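Local coordinates for protein putative NAD dependent dehydrogenase (Micromonospora echinospora, PDB 6NOR) that binds NAD and probably acts as an NAD-dependent oxidoreductase in the biosynthesis of the antibiotic gentamicin, at residues Gly143-Ala148 / Arg309-Val314; Arg216-Cys221 / Glu345-Ser350; Met21-Gly26 / Val324-Pro329; Gly229-Gln234 / Val251-Pro256. All coordinates share one frame; numbering follows the deposited sequence.

Contact 1 is the one at the cofactor: Asn144, in the loop after strand 139-141, and Tyr313, on helix 313-326, hold the carboxamide of NAD. Contact 3 uses the far end of the same helix, about 20 Å away between centres, and ties it to the first strand of the Rossmann sheet. Contacts 2 and 4 belong to the large mixed sheet of the C-terminal domain, 17 Å apart between centres, and meet where Tyr348 OH lies 2.7 Å from Glu232 OE2, a probable hydrogen bond. Trp253 of contact 4 still comes within about 8 Å of NAD, measured from its side chain. Contacts 2 and 3 lie on opposite sides of the chain's centre.

Contact 1: residues Gly143-Ala148 / Arg309-Val314; sequences GNFVYA and RNSGYV. With NAD (nicotinamide-adenine-dinucleotide), chain G.
The amide of Asn144 lies flat over one face of the Tyr313 ring, the two planes 20° apart, with CG of Asn144 3.3 Å from CE1 of Tyr313. On the opposite side of the amide, its ND2 sits 3.3 Å above the centre of the Phe145 ring, the amide plane steeply tilted to it. Asn144 CG stands between its own backbone N and carbonyl carbon (chi1 49°), which brings the amide over Tyr313. At the edge of the Tyr313 ring, in its plane, sits O7N of NAD, which accepts a hydrogen bond from Tyr313 OH at 2.5 Å. N7N of the same carboxamide donates to Asn144 OD1 at 2.8 Å, so the two stacked side chains grip both ends of the nicotinamide amide. Asn144 is fixed from behind: its ND2 gives a nearly straight bond (166°) to Ser311 O at 3.0 Å, reaching it from above the carbonyl plane. This carbonyl belongs to the turn between helix 307-310 and helix 313-326, where Gly312 closes a Schellman motif with positive phi and is also the N-cap of the next helix. A side chain on Gly312 would collide with Asn144 O, which instead receives a CA-H...O contact from Gly312 CA at 3.6 Å.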
loop_
_atom_site.group_PDB
_atom_site.type_symbol
_atom_site.label_atom_id
_atom_site.label_comp_id
_atom_site.label_asym_id
_atom_site.label_seq_id
_atom_site.Cartn_x
_atom_site.Cartn_y
_atom_site.Cartn_z
ATOM N N GLY A 143 6.001 26.375 -11.823
ATOM C CA GLY A 143 5.600 25.476 -10.750
ATOM C C GLY A 143 4.508 24.500 -11.148
ATOM O O GLY A 143 3.352 24.696 -10.824
ATOM N N ASN A 144 4.877 23.438 -11.849
ATOM C CA ASN A 144 3.891 22.532 -12.436
ATOM C C ASN A 144 3.083 21.678 -11.466
ATOM O O ASN A 144 1.951 21.332 -11.775
ATOM C CB ASN A 144 4.580 21.603 -13.446
ATOM C CG ASN A 144 5.835 20.968 -12.886
ATOM O OD1 ASN A 144 6.832 21.638 -12.705
ATOM N ND2 ASN A 144 5.780 19.682 -12.591
ATOM N N PHE A 145 3.627 21.329 -10.305
ATOM C CA PHE A 145 2.944 20.326 -9.500
ATOM C C PHE A 145 1.671 20.842 -8.852
ATOM O O PHE A 145 0.811 20.051 -8.476
ATOM C CB PHE A 145 3.887 19.733 -8.439
ATOM C CG PHE A 145 5.025 18.950 -9.033
ATOM C CD1 PHE A 145 4.795 17.739 -9.642
ATOM C CD2 PHE A 145 6.313 19.453 -9.022
ATOM C CE1 PHE A 145 5.838 17.021 -10.213
ATOM C CE2 PHE A 145 7.354 18.754 -9.594
ATOM C CZ PHE A 145 7.121 17.535 -10.185
ATOM N N VAL A 146 1.504 22.155 -8.752
ATOM C CA VAL A 146 0.244 22.653 -8.210
ATOM C C VAL A 146 -0.854 22.530 -9.260
ATOM O O VAL A 146 -1.990 22.831 -8.976
ATOM C CB VAL A 146 0.342 24.118 -7.715
ATOM C CG1 VAL A 146 1.270 24.216 -6.536
ATOM C CG2 VAL A 146 0.816 25.049 -8.839
ATOM N N TYR A 147 -0.515 22.070 -10.464
ATOM C CA TYR A 147 -1.530 21.825 -11.495
ATOM C C TYR A 147 -1.749 20.340 -11.729
ATOM O O TYR A 147 -2.564 19.950 -12.557
ATOM C CB TYR A 147 -1.152 22.462 -12.852
ATOM C CG TYR A 147 -0.922 23.948 -12.859
ATOM C CD1 TYR A 147 0.332 24.465 -12.591
ATOM C CD2 TYR A 147 -1.936 24.841 -13.202
ATOM C CE1 TYR A 147 0.582 25.830 -12.614
ATOM C CE2 TYR A 147 -1.696 26.230 -13.232
ATOM C CZ TYR A 147 -0.424 26.704 -12.927
ATOM O OH TYR A 147 -0.132 28.042 -12.946
ATOM N N ALA A 148 -0.990 19.511 -11.032
ATOM C CA ALA A 148 -1.129 18.073 -11.158
ATOM C C ALA A 148 -2.511 17.642 -10.677
ATOM O O ALA A 148 -2.910 17.948 -9.566
ATOM C CB ALA A 148 -0.026 17.346 -10.364
ATOM N N ARG A 309 1.512 14.598 -18.214
ATOM C CA ARG A 309 0.219 15.075 -17.761
ATOM C C ARG A 309 0.045 14.961 -16.246
ATOM O O ARG A 309 -0.468 15.859 -15.594
ATOM C CB ARG A 309 -0.894 14.310 -18.459
ATOM C CG ARG A 309 -2.264 14.893 -18.234
ATOM C CD ARG A 309 -3.336 14.057 -18.938
ATOM N NE ARG A 309 -4.585 14.800 -18.943
ATOM C CZ ARG A 309 -5.412 14.883 -17.908
ATOM N NH1 ARG A 309 -5.146 14.240 -16.783
ATOM N NH2 ARG A 309 -6.515 15.607 -18.000
ATOM N N ASN A 310 0.480 13.852 -15.677
ATOM C CA ASN A 310 0.282 13.646 -14.262
ATOM C C ASN A 310 1.172 14.526 -13.393
ATOM O O ASN A 310 0.844 14.766 -12.247
ATOM C CB ASN A 310 0.474 12.178 -13.920
ATOM C CG ASN A 310 -0.776 11.375 -14.160
ATOM O OD1 ASN A 310 -1.863 11.902 -14.052
ATOM N ND2 ASN A 310 -0.633 10.099 -14.470
ATOM N N SER A 311 2.268 15.046 -13.945
ATOM C CA SER A 311 3.098 16.003 -13.206
ATOM C C SER A 311 2.566 17.422 -13.294
ATOM O O SER A 311 3.099 18.315 -12.651
ATOM C CB SER A 311 4.545 16.006 -13.712
ATOM O OG SER A 311 5.210 14.781 -13.461
ATOM N N GLY A 312 1.540 17.632 -14.114
ATOM C CA GLY A 312 0.915 18.933 -14.238
ATOM C C GLY A 312 1.358 19.831 -15.393
ATOM O O GLY A 312 0.851 20.942 -15.518
ATOM N N TYR A 313 2.289 19.376 -16.230
ATOM C CA TYR A 313 2.837 20.241 -17.278
ATOM C C TYR A 313 1.781 20.655 -18.291
ATOM O O TYR A 313 1.771 21.794 -18.757
ATOM C CB TYR A 313 3.980 19.566 -18.014
ATOM C CG TYR A 313 5.154 19.261 -17.150
ATOM C CD1 TYR A 313 5.944 20.272 -16.643
ATOM C CD2 TYR A 313 5.486 17.950 -16.845
ATOM C CE1 TYR A 313 7.014 19.986 -15.847
ATOM C CE2 TYR A 313 6.550 17.657 -16.061
ATOM C CZ TYR A 313 7.311 18.671 -15.557
ATOM O OH TYR A 313 8.377 18.353 -14.775
ATOM N N VAL A 314 0.897 19.719 -18.622
ATOM C CA VAL A 314 -0.139 19.943 -19.612
ATOM C C VAL A 314 -1.128 21.011 -19.119
ATOM O O VAL A 314 -1.439 21.946 -19.832
ATOM C CB VAL A 314 -0.863 18.610 -19.952
ATOM C CG1 VAL A 314 -2.076 18.838 -20.817
ATOM C CG2 VAL A 314 0.080 17.686 -20.659
HETATM P PA NAD G . 19.329 21.117 -19.360
HETATM O O1A NAD G . 20.822 21.178 -18.956
HETATM O O2A NAD G . 18.873 19.762 -19.748
HETATM O O5B NAD G . 19.086 22.086 -20.569
HETATM C C5B NAD G . 19.571 23.415 -20.486
HETATM C C4B NAD G . 19.606 23.940 -21.946
HETATM O O4B NAD G . 19.761 25.232 -21.974
HETATM C C3B NAD G . 20.815 23.362 -22.645
HETATM O O3B NAD G . 20.414 22.880 -23.857
HETATM C C2B NAD G . 21.773 24.572 -22.817
HETATM O O2B NAD G . 22.569 24.372 -24.040
HETATM C C1B NAD G . 20.955 25.531 -22.982
HETATM N N9A NAD G . 21.485 26.825 -22.596
HETATM C C8A NAD G . 22.365 27.151 -21.628
HETATM N N7A NAD G . 22.503 28.499 -21.632
HETATM C C5A NAD G . 21.721 28.996 -22.593
HETATM C C6A NAD G . 21.497 30.269 -23.027
HETATM N N6A NAD G . 22.057 31.428 -22.539
HETATM N N1A NAD G . 20.641 30.496 -24.013
HETATM C C2A NAD G . 20.002 29.463 -24.614
HETATM N N3A NAD G . 20.233 28.197 -24.189
HETATM C C4A NAD G . 21.081 27.963 -23.182
HETATM O O3 NAD G . 18.513 21.650 -18.152
HETATM P PN NAD G . 16.965 21.435 -17.843
HETATM O O1N NAD G . 16.087 21.442 -19.051
HETATM O O2N NAD G . 16.781 20.157 -17.043
HETATM O O5D NAD G . 16.551 22.655 -16.938
HETATM C C5D NAD G . 16.286 23.924 -17.505
HETATM C C4D NAD G . 15.346 24.709 -16.568
HETATM O O4D NAD G . 14.234 24.075 -16.331
HETATM C C3D NAD G . 16.010 24.898 -15.172
HETATM O O3D NAD G . 15.741 26.107 -14.737
HETATM C C2D NAD G . 15.368 23.795 -14.304
HETATM O O2D NAD G . 15.406 24.204 -12.871
HETATM C C1D NAD G . 14.150 23.718 -14.763
HETATM N N1N NAD G . 13.579 22.416 -14.595
HETATM C C2N NAD G . 12.244 22.322 -14.216
HETATM C C3N NAD G . 11.633 21.079 -14.037
HETATM C C7N NAD G . 10.160 21.063 -13.595
HETATM O O7N NAD G . 9.626 20.046 -13.347
HETATM N N7N NAD G . 9.461 22.295 -13.459
HETATM C C4N NAD G . 12.332 19.907 -14.219
HETATM C C5N NAD G . 13.669 19.993 -14.610
HETATM C C6N NAD G . 14.291 21.257 -14.794
#

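Contact 2: residues Arg216-Cys221 / Glu345-Ser350; sequences RAVTAC and EAAYRS
Ser350 turns OG away from its own amide nitrogen (chi1 173°) and thereby reaches from the helix down to the strand, and Val218 sends CG1 the same way round, over the backbone of Ala347. The serine oxygen accepts a hydrogen bond from Ala220 N at 2.9 Å, bent to 137° at the hydrogen, and lies 3.2 Å from Thr219 CA. A second bond joins Ser350 OG to Arg355 O, so one hydroxyl ties the strand to the chain that leaves the helix. Nearer the start of the helical segment the contact is apolar. Val218 CG1 sits 3.7 Å from Ala347 CA, its CB faces the methyl of Ala346, and Ala220 CB packs 3.3 Å from Ala347 O and alongside the methyl of Ala347. Such small side chains let the axes of 216-221 and 345-350 approach to 6.4 Å, crossing at -54°. This is a helix laid across a face of the mixed sheet of the C-terminal domain: strand 215-223 lies between strands 234-241 and 357-358, and Val237 and Val357 extend the apolar surface beneath helix 334-353. An alanine in place of Ser350 is likely to leave both Ala220 N and Arg355 O without their shared partner. On the strand's opposite face, Thr219 packs on Thr219 of the third subunit; Cys221 meets Ile246 of that subunit.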
loop_
_atom_site.group_PDB
_atom_site.type_symbol
_atom_site.label_atom_id
_atom_site.label_comp_id
_atom_site.label_asym_id
_atom_site.label_seq_id
_atom_site.Cartn_x
_atom_site.Cartn_y
_atom_site.Cartn_z
ATOM N N ARG A 216 5.528 33.283 8.545
ATOM C CA ARG A 216 6.079 34.112 9.611
ATOM C C ARG A 216 7.567 33.854 9.855
ATOM O O ARG A 216 8.339 34.788 9.991
ATOM C CB ARG A 216 5.295 33.898 10.902
ATOM C CG ARG A 216 5.742 34.793 12.055
ATOM C CD ARG A 216 4.978 34.502 13.345
ATOM N NE ARG A 216 3.543 34.717 13.197
ATOM C CZ ARG A 216 2.968 35.915 13.163
ATOM N NH1 ARG A 216 3.708 37.015 13.266
ATOM N NH2 ARG A 216 1.653 36.016 13.022
ATOM N N ALA A 217 7.980 32.596 9.919
ATOM C CA ALA A 217 9.396 32.292 10.125
ATOM C C ALA A 217 9.846 31.006 9.420
ATOM O O ALA A 217 9.032 30.207 8.993
ATOM C CB ALA A 217 9.697 32.209 11.605
ATOM N N VAL A 218 11.154 30.824 9.311
ATOM C CA VAL A 218 11.740 29.693 8.627
ATOM C C VAL A 218 12.944 29.197 9.412
ATOM O O VAL A 218 13.694 29.990 9.977
ATOM C CB VAL A 218 12.170 30.064 7.183
ATOM C CG1 VAL A 218 12.877 28.927 6.523
ATOM C CG2 VAL A 218 10.964 30.442 6.339
ATOM N N THR A 219 13.109 27.879 9.475
ATOM C CA THR A 219 14.315 27.260 10.004
ATOM C C THR A 219 14.771 26.209 9.000
ATOM O O THR A 219 13.954 25.548 8.394
ATOM C CB THR A 219 14.067 26.613 11.379
ATOM O OG1 THR A 219 13.217 27.458 12.168
ATOM C CG2 THR A 219 15.366 26.386 12.108
ATOM N N ALA A 220 16.067 26.048 8.809
ATOM C CA ALA A 220 16.535 25.121 7.791
ATOM C C ALA A 220 17.873 24.497 8.125
ATOM O O ALA A 220 18.680 25.072 8.821
ATOM C CB ALA A 220 16.623 25.813 6.424
ATOM N N CYS A 221 18.088 23.310 7.588
ATOM C CA CYS A 221 19.333 22.610 7.714
ATOM C C CYS A 221 19.706 22.083 6.328
ATOM O O CYS A 221 18.839 21.611 5.607
ATOM C CB CYS A 221 19.184 21.465 8.739
ATOM S SG CYS A 221 20.681 21.026 9.597
ATOM N N GLU A 345 15.286 32.108 0.267
ATOM C CA GLU A 345 16.407 32.944 0.673
ATOM C C GLU A 345 16.488 32.953 2.199
ATOM O O GLU A 345 17.567 32.880 2.762
ATOM C CB GLU A 345 16.276 34.362 0.098
ATOM C CG GLU A 345 16.849 35.479 0.971
ATOM C CD GLU A 345 18.352 35.659 0.792
ATOM O OE1 GLU A 345 18.950 34.871 0.023
ATOM O OE2 GLU A 345 18.936 36.572 1.424
ATOM N N ALA A 346 15.339 32.987 2.862
ATOM C CA ALA A 346 15.306 32.921 4.315
ATOM C C ALA A 346 15.849 31.587 4.812
ATOM O O ALA A 346 16.617 31.546 5.760
ATOM C CB ALA A 346 13.904 33.143 4.828
ATOM N N ALA A 347 15.465 30.505 4.143
ATOM C CA ALA A 347 15.927 29.186 4.508
ATOM C C ALA A 347 17.448 29.051 4.403
ATOM O O ALA A 347 18.081 28.515 5.295
ATOM C CB ALA A 347 15.238 28.136 3.650
ATOM N N TYR A 348 18.033 29.551 3.326
ATOM C CA TYR A 348 19.486 29.516 3.165
ATOM C C TYR A 348 20.210 30.342 4.243
ATOM O O TYR A 348 21.282 29.976 4.713
ATOM C CB TYR A 348 19.890 30.020 1.770
ATOM C CG TYR A 348 19.815 28.966 0.687
ATOM C CD1 TYR A 348 20.605 27.813 0.745
ATOM C CD2 TYR A 348 18.956 29.114 -0.400
ATOM C CE1 TYR A 348 20.539 26.855 -0.254
ATOM C CE2 TYR A 348 18.892 28.167 -1.405
ATOM C CZ TYR A 348 19.678 27.046 -1.332
ATOM O OH TYR A 348 19.599 26.105 -2.328
ATOM N N ARG A 349 19.624 31.456 4.636
ATOM C CA ARG A 349 20.203 32.220 5.730
ATOM C C ARG A 349 20.153 31.448 7.040
ATOM O O ARG A 349 21.144 31.384 7.753
ATOM C CB ARG A 349 19.495 33.560 5.880
ATOM C CG ARG A 349 19.988 34.575 4.875
ATOM C CD ARG A 349 19.123 35.795 4.910
ATOM N NE ARG A 349 18.961 36.268 6.278
ATOM C CZ ARG A 349 17.959 37.040 6.671
ATOM N NH1 ARG A 349 17.031 37.406 5.787
ATOM N NH2 ARG A 349 17.883 37.436 7.937
ATOM N N SER A 350 18.996 30.857 7.337
ATOM C CA SER A 350 18.821 30.039 8.533
ATOM C C SER A 350 19.798 28.886 8.595
ATOM O O SER A 350 20.332 28.579 9.648
ATOM C CB SER A 350 17.393 29.502 8.598
ATOM O OG SER A 350 17.238 28.588 9.663
#

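Contact 3: residues Met21-Gly26 / Val324-Pro329; sequences MVERLG and VLDGRP
Glu23 and Leu325 lie antiparallel, flank to flank. CD1 of Leu325 comes to 3.8 Å from CB of Glu23, so the aliphatic base of the glutamate serves as packing surface; OE1 of Glu23 also lies against the leucine, 3.7 Å from CB of Leu325. The Glu23 chain is extended (chi2 177°), which carries the carboxylate past the leucine to Asp326. The two acidic groups meet at an oblique angle with their planes 13° apart, and Glu23 OE1 is 3.0 Å from Asp326 OD1. Both oxygens are acceptors of like charge, so the pair is probably repulsive unless one of them is protonated; a long, weak ion pair from Asp326 OD2 to Arg48 NH1 may offset part of this. Deeper in, the torsion of Leu25 (chi1 -178°, CG opposite its N) points CD1 at the helix. There the leucine stands roughly perpendicular to Val324, with Leu25 CD1 3.7 Å from Val324 CG1, and meets Leu325 obliquely, CD1 being 4.0 Å from Leu325 CD2. Arg87 touches both leucines from strand 86-91, and Phe88 also packs on Leu25. The arrangement joins the C-terminal end of helix 313-326, near which Gly327 leaves helical angles with positive phi, to the start of strand 25-30, a central strand of the parallel sheet of the Rossmann fold.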
loop_
_atom_site.group_PDB
_atom_site.type_symbol
_atom_site.label_atom_id
_atom_site.label_comp_id
_atom_site.label_asym_id
_atom_site.label_seq_id
_atom_site.Cartn_x
_atom_site.Cartn_y
_atom_site.Cartn_z
ATOM N N MET A 21 -9.157 24.911 -31.013
ATOM C CA MET A 21 -8.154 24.806 -32.089
ATOM C C MET A 21 -7.526 26.074 -32.681
ATOM O O MET A 21 -6.385 26.090 -33.134
ATOM C CB MET A 21 -8.776 24.023 -33.255
ATOM N N VAL A 22 -8.298 27.131 -32.651
ATOM C CA VAL A 22 -8.333 28.061 -33.743
ATOM C C VAL A 22 -7.486 29.327 -33.673
ATOM O O VAL A 22 -7.224 29.922 -34.713
ATOM C CB VAL A 22 -9.774 28.427 -33.919
ATOM C CG1 VAL A 22 -10.497 27.289 -34.620
ATOM C CG2 VAL A 22 -10.330 28.526 -32.555
ATOM N N GLU A 23 -7.034 29.746 -32.491
ATOM C CA GLU A 23 -6.203 30.931 -32.438
ATOM C C GLU A 23 -4.810 30.463 -32.798
ATOM O O GLU A 23 -4.557 29.265 -32.790
ATOM C CB GLU A 23 -6.280 31.585 -31.060
ATOM C CG GLU A 23 -7.565 32.390 -30.909
ATOM C CD GLU A 23 -7.729 33.005 -29.532
ATOM O OE1 GLU A 23 -7.836 32.228 -28.558
ATOM O OE2 GLU A 23 -7.769 34.255 -29.420
ATOM N N ARG A 24 -3.917 31.365 -33.175
ATOM C CA ARG A 24 -2.562 30.925 -33.443
ATOM C C ARG A 24 -1.575 31.758 -32.661
ATOM O O ARG A 24 -1.559 32.978 -32.744
ATOM C CB ARG A 24 -2.256 30.965 -34.932
ATOM C CG ARG A 24 -2.852 29.797 -35.698
ATOM C CD ARG A 24 -2.451 28.446 -35.112
ATOM N NE ARG A 24 -1.251 27.934 -35.760
ATOM C CZ ARG A 24 -0.766 26.710 -35.590
ATOM N NH1 ARG A 24 -1.378 25.854 -34.785
ATOM N NH2 ARG A 24 0.339 26.342 -36.221
ATOM N N LEU A 25 -0.759 31.083 -31.869
ATOM C CA LEU A 25 0.191 31.782 -31.038
ATOM C C LEU A 25 1.572 31.300 -31.367
ATOM O O LEU A 25 1.885 30.134 -31.187
ATOM C CB LEU A 25 -0.119 31.568 -29.565
ATOM C CG LEU A 25 0.785 32.295 -28.567
ATOM C CD1 LEU A 25 0.445 33.786 -28.501
ATOM C CD2 LEU A 25 0.679 31.641 -27.209
ATOM N N GLY A 26 2.398 32.203 -31.868
ATOM C CA GLY A 26 3.762 31.872 -32.224
ATOM C C GLY A 26 4.592 31.807 -30.962
ATOM O O GLY A 26 4.523 32.710 -30.121
ATOM N N VAL A 324 -2.541 34.268 -22.097
ATOM C CA VAL A 324 -2.049 35.102 -23.183
ATOM C C VAL A 324 -3.113 35.372 -24.258
ATOM O O VAL A 324 -3.335 36.515 -24.635
ATOM C CB VAL A 324 -0.823 34.467 -23.850
ATOM C CG1 VAL A 324 -0.516 35.164 -25.161
ATOM C CG2 VAL A 324 0.360 34.529 -22.914
ATOM N N LEU A 325 -3.779 34.319 -24.723
ATOM C CA LEU A 325 -4.723 34.410 -25.833
ATOM C C LEU A 325 -6.098 34.949 -25.461
ATOM O O LEU A 325 -6.730 35.648 -26.258
ATOM C CB LEU A 325 -4.898 33.038 -26.481
ATOM C CG LEU A 325 -3.750 32.601 -27.386
ATOM C CD1 LEU A 325 -4.044 31.267 -28.023
ATOM C CD2 LEU A 325 -3.542 33.655 -28.443
ATOM N N ASP A 326 -6.568 34.614 -24.265
ATOM C CA ASP A 326 -7.944 34.918 -23.870
ATOM C C ASP A 326 -8.010 35.772 -22.617
ATOM O O ASP A 326 -9.087 35.978 -22.069
ATOM C CB ASP A 326 -8.750 33.630 -23.636
ATOM C CG ASP A 326 -8.744 32.696 -24.838
ATOM O OD1 ASP A 326 -8.895 33.193 -25.976
ATOM O OD2 ASP A 326 -8.595 31.466 -24.644
ATOM N N GLY A 327 -6.864 36.248 -22.147
ATOM C CA GLY A 327 -6.826 37.059 -20.939
ATOM C C GLY A 327 -7.380 36.387 -19.687
ATOM O O GLY A 327 -7.696 37.050 -18.705
ATOM N N ARG A 328 -7.498 35.064 -19.712
ATOM C CA ARG A 328 -7.980 34.324 -18.544
ATOM C C ARG A 328 -6.980 34.376 -17.373
ATOM O O ARG A 328 -5.907 33.792 -17.459
ATOM C CB ARG A 328 -8.262 32.877 -18.933
ATOM C CG ARG A 328 -8.867 32.060 -17.831
ATOM C CD ARG A 328 -8.536 30.592 -18.017
ATOM N NE ARG A 328 -8.673 29.856 -16.768
ATOM C CZ ARG A 328 -8.212 28.628 -16.571
ATOM N NH1 ARG A 328 -7.581 27.998 -17.551
ATOM N NH2 ARG A 328 -8.385 28.032 -15.396
ATOM N N PRO A 329 -7.332 35.074 -16.279
ATOM C CA PRO A 329 -6.377 35.340 -15.192
ATOM C C PRO A 329 -5.883 34.061 -14.546
ATOM O O PRO A 329 -6.649 33.121 -14.374
ATOM C CB PRO A 329 -7.188 36.178 -14.206
ATOM C CG PRO A 329 -8.603 35.779 -14.460
ATOM C CD PRO A 329 -8.694 35.513 -15.937
#

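Contact 4: residues Gly229-Gln234 / Val251-Pro256; sequences GDVEDQ and VSWACP
Val231 is the first residue of its segment to meet Trp253: its CG2 lies 3.8 Å from CZ3, approaching the six-membered ring obliquely. Glu232 touches through its backbone, O standing 3.8 Å from the same CZ3, while its carboxylate goes to Leu195 N and Tyr348 OH. Asp233 holds Trp253 at two points: its O accepts from the backbone N of Trp253 at 2.7 Å, nearly along the C=O axis, and its OD1 meets the indole edge in plane, 3.6 Å from CE3, with the carboxylate turned 69° from the ring. Trp253 keeps CG beside its backbone N (chi1 -82°), which sends the indole toward Asp233 and Val231. The Asp233 carboxylate also forms a salt bridge with Arg185 and accepts from the backbone N of Leu225 and Ser226. Asp233 and Gln234 together face Arg223, a classic beta bulge at the start of strand 234-241, and Gln234 and Ser252 form an antiparallel non-hydrogen-bonded pair in the mixed sheet. Ser252 OG then accepts from Ala254 N at 3.0 Å, an ST turn that takes the chain out of the strand. With an alanine at Trp253, the gap beside Val231 and Asp233 would probably be left unfilled and Asp197, which accepts from the indole NE1, would lose that donor.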
loop_
_atom_site.group_PDB
_atom_site.type_symbol
_atom_site.label_atom_id
_atom_site.label_comp_id
_atom_site.label_asym_id
_atom_site.label_seq_id
_atom_site.Cartn_x
_atom_site.Cartn_y
_atom_site.Cartn_z
ATOM N N GLY A 229 30.886 20.020 -7.109
ATOM C CA GLY A 229 30.086 21.214 -6.952
ATOM C C GLY A 229 30.217 21.863 -5.600
ATOM O O GLY A 229 30.977 21.412 -4.752
ATOM N N ASP A 230 29.458 22.929 -5.392
ATOM C CA ASP A 230 29.507 23.632 -4.114
ATOM C C ASP A 230 28.115 23.895 -3.543
ATOM O O ASP A 230 27.915 24.853 -2.814
ATOM C CB ASP A 230 30.266 24.954 -4.264
ATOM C CG ASP A 230 29.761 25.789 -5.426
ATOM O OD1 ASP A 230 28.657 25.500 -5.923
ATOM O OD2 ASP A 230 30.457 26.741 -5.837
ATOM N N VAL A 231 27.148 23.048 -3.878
ATOM C CA VAL A 231 25.778 23.242 -3.396
ATOM C C VAL A 231 25.318 22.049 -2.582
ATOM O O VAL A 231 25.919 20.991 -2.654
ATOM C CB VAL A 231 24.781 23.484 -4.551
ATOM C CG1 VAL A 231 25.104 24.774 -5.263
ATOM C CG2 VAL A 231 24.770 22.288 -5.535
ATOM N N GLU A 232 24.236 22.228 -1.828
ATOM C CA GLU A 232 23.740 21.199 -0.916
ATOM C C GLU A 232 22.987 20.085 -1.650
ATOM O O GLU A 232 22.376 20.337 -2.682
ATOM C CB GLU A 232 22.844 21.829 0.147
ATOM C CG GLU A 232 21.410 22.101 -0.288
ATOM C CD GLU A 232 21.259 23.299 -1.224
ATOM O OE1 GLU A 232 22.237 24.033 -1.469
ATOM O OE2 GLU A 232 20.146 23.506 -1.725
ATOM N N ASP A 233 23.038 18.869 -1.100
ATOM C CA ASP A 233 22.335 17.686 -1.635
ATOM C C ASP A 233 21.050 17.383 -0.888
ATOM O O ASP A 233 20.179 16.659 -1.369
ATOM C CB ASP A 233 23.208 16.433 -1.547
ATOM C CG ASP A 233 24.313 16.410 -2.574
ATOM O OD1 ASP A 233 24.021 16.178 -3.764
ATOM O OD2 ASP A 233 25.483 16.581 -2.185
ATOM N N GLN A 234 20.962 17.871 0.331
ATOM C CA GLN A 234 19.771 17.640 1.119
ATOM C C GLN A 234 19.474 18.838 1.969
ATOM O O GLN A 234 20.366 19.576 2.363
ATOM C CB GLN A 234 19.905 16.398 2.000
ATOM C CG GLN A 234 21.094 16.375 2.881
ATOM C CD GLN A 234 21.074 15.209 3.872
ATOM O OE1 GLN A 234 22.089 14.895 4.482
ATOM N NE2 GLN A 234 19.916 14.582 4.041
ATOM N N VAL A 251 13.753 17.684 1.236
ATOM C CA VAL A 251 14.209 17.458 -0.131
ATOM C C VAL A 251 15.592 16.833 -0.168
ATOM O O VAL A 251 16.399 17.038 0.713
ATOM C CB VAL A 251 14.222 18.760 -0.953
ATOM C CG1 VAL A 251 12.816 19.396 -0.989
ATOM C CG2 VAL A 251 15.284 19.734 -0.432
ATOM N N SER A 252 15.862 16.053 -1.199
ATOM C CA SER A 252 17.116 15.340 -1.280
ATOM C C SER A 252 17.447 14.967 -2.703
ATOM O O SER A 252 16.565 14.591 -3.464
ATOM C CB SER A 252 17.072 14.074 -0.424
ATOM O OG SER A 252 18.269 13.341 -0.562
ATOM N N TRP A 253 18.730 15.074 -3.033
ATOM C CA TRP A 253 19.303 14.610 -4.290
ATOM C C TRP A 253 20.009 13.271 -4.129
ATOM O O TRP A 253 20.562 12.750 -5.074
ATOM C CB TRP A 253 20.316 15.607 -4.822
ATOM C CG TRP A 253 19.792 16.779 -5.585
ATOM C CD1 TRP A 253 18.513 17.000 -6.025
ATOM C CD2 TRP A 253 20.553 17.901 -5.993
ATOM N NE1 TRP A 253 18.443 18.187 -6.698
ATOM C CE2 TRP A 253 19.685 18.766 -6.690
ATOM C CE3 TRP A 253 21.896 18.256 -5.855
ATOM C CZ2 TRP A 253 20.122 19.966 -7.246
ATOM C CZ3 TRP A 253 22.325 19.456 -6.399
ATOM C CH2 TRP A 253 21.444 20.290 -7.088
ATOM N N ALA A 254 20.014 12.720 -2.923
ATOM C CA ALA A 254 20.830 11.540 -2.684
ATOM C C ALA A 254 19.977 10.337 -2.340
ATOM O O ALA A 254 20.433 9.417 -1.660
ATOM C CB ALA A 254 21.832 11.811 -1.585
ATOM N N CYS A 255 18.741 10.340 -2.824
ATOM C CA CYS A 255 17.818 9.253 -2.540
ATOM C C CYS A 255 17.683 8.271 -3.714
ATOM O O CYS A 255 17.264 8.646 -4.803
ATOM C CB CYS A 255 16.455 9.833 -2.181
ATOM S SG CYS A 255 15.243 8.612 -1.630
ATOM N N PRO A 256 18.016 6.997 -3.487
ATOM C CA PRO A 256 17.974 5.962 -4.532
ATOM C C PRO A 256 16.570 5.372 -4.745
ATOM O O PRO A 256 15.665 5.601 -3.947
ATOM C CB PRO A 256 18.924 4.891 -3.976
ATOM C CG PRO A 256 18.709 4.974 -2.507
ATOM C CD PRO A 256 18.341 6.422 -2.171
#